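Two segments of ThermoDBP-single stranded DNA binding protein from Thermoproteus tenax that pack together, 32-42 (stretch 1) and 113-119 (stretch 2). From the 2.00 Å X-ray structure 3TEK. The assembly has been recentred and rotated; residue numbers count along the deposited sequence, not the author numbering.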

# COMPACT_ATOMS: atom_id res chain seq x y z
N THR A 32 0.81 4.04 -5.36
CA THR A 32 0.99 2.80 -6.11
C THR A 32 1.72 3.02 -7.41
O THR A 32 2.33 2.09 -7.96
CB THR A 32 -0.37 2.20 -6.53
OG1 THR A 32 -1.06 3.10 -7.41
CG2 THR A 32 -1.23 1.92 -5.29
N GLY A 33 1.60 4.23 -7.93
CA GLY A 33 2.02 4.53 -9.27
C GLY A 33 0.90 4.28 -10.23
O GLY A 33 -0.18 3.75 -9.88
N LYS A 34 1.16 4.70 -11.46
CA LYS A 34 0.22 4.63 -12.57
C LYS A 34 0.07 3.15 -12.92
O LYS A 34 1.05 2.49 -13.26
CB LYS A 34 0.79 5.45 -13.75
CG LYS A 34 -0.14 5.77 -14.91
CD LYS A 34 0.52 6.88 -15.77
CE LYS A 34 0.03 6.92 -17.20
NZ LYS A 34 0.92 7.84 -17.98
N THR A 35 -1.15 2.63 -12.85
CA THR A 35 -1.35 1.19 -13.01
C THR A 35 -2.79 0.90 -13.45
O THR A 35 -3.55 1.81 -13.73
CB THR A 35 -1.02 0.44 -11.72
OG1 THR A 35 -1.10 -0.97 -11.94
CG2 THR A 35 -1.96 0.84 -10.59
N SER A 36 -3.14 -0.38 -13.53
CA SER A 36 -4.50 -0.78 -13.88
C SER A 36 -4.90 -1.78 -12.84
O SER A 36 -4.02 -2.28 -12.10
CB SER A 36 -4.56 -1.42 -15.27
OG SER A 36 -3.79 -2.61 -15.31
N ALA A 37 -6.21 -2.08 -12.79
CA ALA A 37 -6.78 -3.05 -11.85
C ALA A 37 -6.19 -4.45 -12.02
O ALA A 37 -5.79 -5.09 -11.05
CB ALA A 37 -8.31 -3.11 -11.97
N GLY A 38 -6.12 -4.92 -13.27
CA GLY A 38 -5.50 -6.19 -13.57
C GLY A 38 -4.07 -6.30 -13.04
O GLY A 38 -3.69 -7.33 -12.48
N ARG A 39 -3.27 -5.26 -13.24
CA ARG A 39 -1.86 -5.28 -12.81
C ARG A 39 -1.75 -5.24 -11.31
O ARG A 39 -0.97 -5.98 -10.72
CB ARG A 39 -1.09 -4.08 -13.35
CG ARG A 39 -0.83 -4.08 -14.85
CD ARG A 39 0.05 -2.87 -15.24
NE ARG A 39 1.18 -2.66 -14.32
CZ ARG A 39 2.29 -3.39 -14.28
NH1 ARG A 39 2.47 -4.43 -15.09
NH2 ARG A 39 3.24 -3.08 -13.40
N LEU A 40 -2.53 -4.36 -10.70
CA LEU A 40 -2.38 -4.09 -9.28
C LEU A 40 -3.06 -5.16 -8.42
O LEU A 40 -2.46 -5.65 -7.45
CB LEU A 40 -2.95 -2.71 -8.93
CG LEU A 40 -2.88 -2.34 -7.44
CD1 LEU A 40 -1.44 -2.21 -6.91
CD2 LEU A 40 -3.71 -1.05 -7.25
N PHE A 41 -4.30 -5.49 -8.76
CA PHE A 41 -5.14 -6.37 -7.94
C PHE A 41 -5.33 -7.76 -8.53
O PHE A 41 -5.81 -8.64 -7.84
CB PHE A 41 -6.54 -5.78 -7.71
CG PHE A 41 -6.57 -4.49 -6.95
CD1 PHE A 41 -6.01 -4.38 -5.68
CD2 PHE A 41 -7.19 -3.37 -7.50
CE1 PHE A 41 -6.06 -3.17 -4.98
CE2 PHE A 41 -7.26 -2.17 -6.81
CZ PHE A 41 -6.68 -2.06 -5.55
N GLY A 42 -4.98 -7.94 -9.80
CA GLY A 42 -5.27 -9.18 -10.53
C GLY A 42 -4.04 -9.99 -10.94
O GLY A 42 -2.97 -9.88 -10.32
N GLY A 113 -9.77 -1.75 -18.20
CA GLY A 113 -8.61 -1.22 -18.92
C GLY A 113 -8.24 0.21 -18.55
O GLY A 113 -7.20 0.71 -18.99
N ASP A 114 -9.07 0.88 -17.73
CA ASP A 114 -8.73 2.22 -17.30
C ASP A 114 -7.47 2.25 -16.41
O ASP A 114 -7.08 1.26 -15.79
CB ASP A 114 -9.90 2.89 -16.60
CG ASP A 114 -10.87 3.54 -17.57
OD1 ASP A 114 -10.61 3.61 -18.80
OD2 ASP A 114 -11.93 3.99 -17.09
N ILE A 115 -6.81 3.40 -16.42
CA ILE A 115 -5.54 3.57 -15.71
C ILE A 115 -5.76 4.54 -14.57
O ILE A 115 -6.64 5.39 -14.64
CB ILE A 115 -4.46 4.08 -16.66
CG1 ILE A 115 -4.22 3.05 -17.74
CG2 ILE A 115 -3.15 4.26 -15.93
CD1 ILE A 115 -3.81 1.71 -17.20
N PHE A 116 -4.95 4.40 -13.52
CA PHE A 116 -5.10 5.19 -12.29
C PHE A 116 -3.90 5.06 -11.35
O PHE A 116 -3.04 4.19 -11.52
CB PHE A 116 -6.36 4.75 -11.53
CG PHE A 116 -6.35 3.31 -11.12
CD1 PHE A 116 -5.68 2.90 -9.96
CD2 PHE A 116 -6.99 2.35 -11.89
CE1 PHE A 116 -5.65 1.54 -9.59
CE2 PHE A 116 -6.96 1.00 -11.55
CZ PHE A 116 -6.31 0.59 -10.40
N MET A 117 -3.88 5.87 -10.32
CA MET A 117 -3.01 5.61 -9.21
C MET A 117 -3.70 5.88 -7.89
O MET A 117 -4.54 6.73 -7.79
CB MET A 117 -1.72 6.39 -9.33
CG MET A 117 -1.90 7.80 -9.62
SD MET A 117 -0.38 8.61 -10.05
CE MET A 117 -1.02 10.18 -10.44
N ILE A 118 -3.35 5.12 -6.88
CA ILE A 118 -3.94 5.30 -5.58
C ILE A 118 -2.88 5.80 -4.64
O ILE A 118 -1.81 5.28 -4.60
CB ILE A 118 -4.49 4.00 -5.08
CG1 ILE A 118 -5.60 3.55 -6.00
CG2 ILE A 118 -5.00 4.11 -3.68
CD1 ILE A 118 -5.98 2.16 -5.84
N SER A 119 -3.19 6.82 -3.88
CA SER A 119 -2.32 7.22 -2.79
C SER A 119 -3.08 6.97 -1.49
O SER A 119 -4.29 7.28 -1.37
CB SER A 119 -1.93 8.68 -2.88
OG SER A 119 -3.07 9.48 -2.64
O HOH W 1 -8.13 -0.83 -14.56

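The side chain of Thr-32 stands in for a backbone carbonyl. Thr-32 N donates to Ile-118 O (3.0 Å), while Ile-118 N donates to Thr-32 OG1 (3.1 Å), both nearly linear, so one residue satisfies both polar groups of a strand residue although only one of the two bonds is purely backbone. Threonine suits the task: with chi1 in p, its hydroxyl can accept from Ile-118 N while giving its own proton to Gly-33 O, 2.7 Å from Thr-32 OG1. Thr-32 CG2 meanwhile lies 3.9 Å from Ile-118 CB.

Farther along, the pairing becomes conventional. Thr-35 and Phe-116 form a single antiparallel bridge, with Thr-35 N donating to Phe-116 O (2.8 Å) and Phe-116 N donating to Thr-35 O (3.0 Å). Between these two bonded sites comes Gly-33, with phi/psi of 89/171; a side chain at these angles would be jammed against the carbonyl O of Thr-32, which explains the glycine. Gly-33 O lies 3.1 Å from Met-117 CB. Weaker CA-H...O contacts supplement the bridge: Lys-34 CA lies 3.5 Å from Phe-116 O, and Ile-115 CA 3.3 Å from Thr-35 O.

After the bridge, stretch 1 turns into a helix. Ser-36 is its N-cap: Ser-36 OG accepts a weak bond from Arg-39 N (3.4 Å), serving an amide that has no earlier helical carbonyl to pair with. The short serine side chain can fold back to do this, and Ser-36 CB still touches Ile-115 CD1 at 3.8 Å. The amide of Ala-37 reaches stretch 2 through a water, donating to it (Ala-37 N to water O, 2.9 Å) while the water donates to Asp-114 O (water O to Asp-114 O, 2.6 Å).

Phe-116 has the largest area covered by the opposite stretch. Its CA-to-CB bond points away, but with chi1 in p the ring comes back against stretch 1. Thr-35 O lies over one face, and Leu-40 CD2 meets the edge, 4.0 Å from Phe-116 CE1. The ring also lies against the helix start, with Ala-37 N 3.4 Å and Ala-37 CB 4.3 Å from Phe-116 CE2. Ile-118 extends the apolar patch: Ile-118 CD1 lies 4.2 Å from Leu-40 CD2 and 4.3 Å from Phe-41 CZ. These buried hydrocarbon groups gain by excluding water together.

At the more exposed margin, Lys-34 offers the aliphatic base of its side chain to Ile-115, Lys-34 CG to Ile-115 CG2 at 3.5 Å, while its extended chain carries the charged end away from stretch 2.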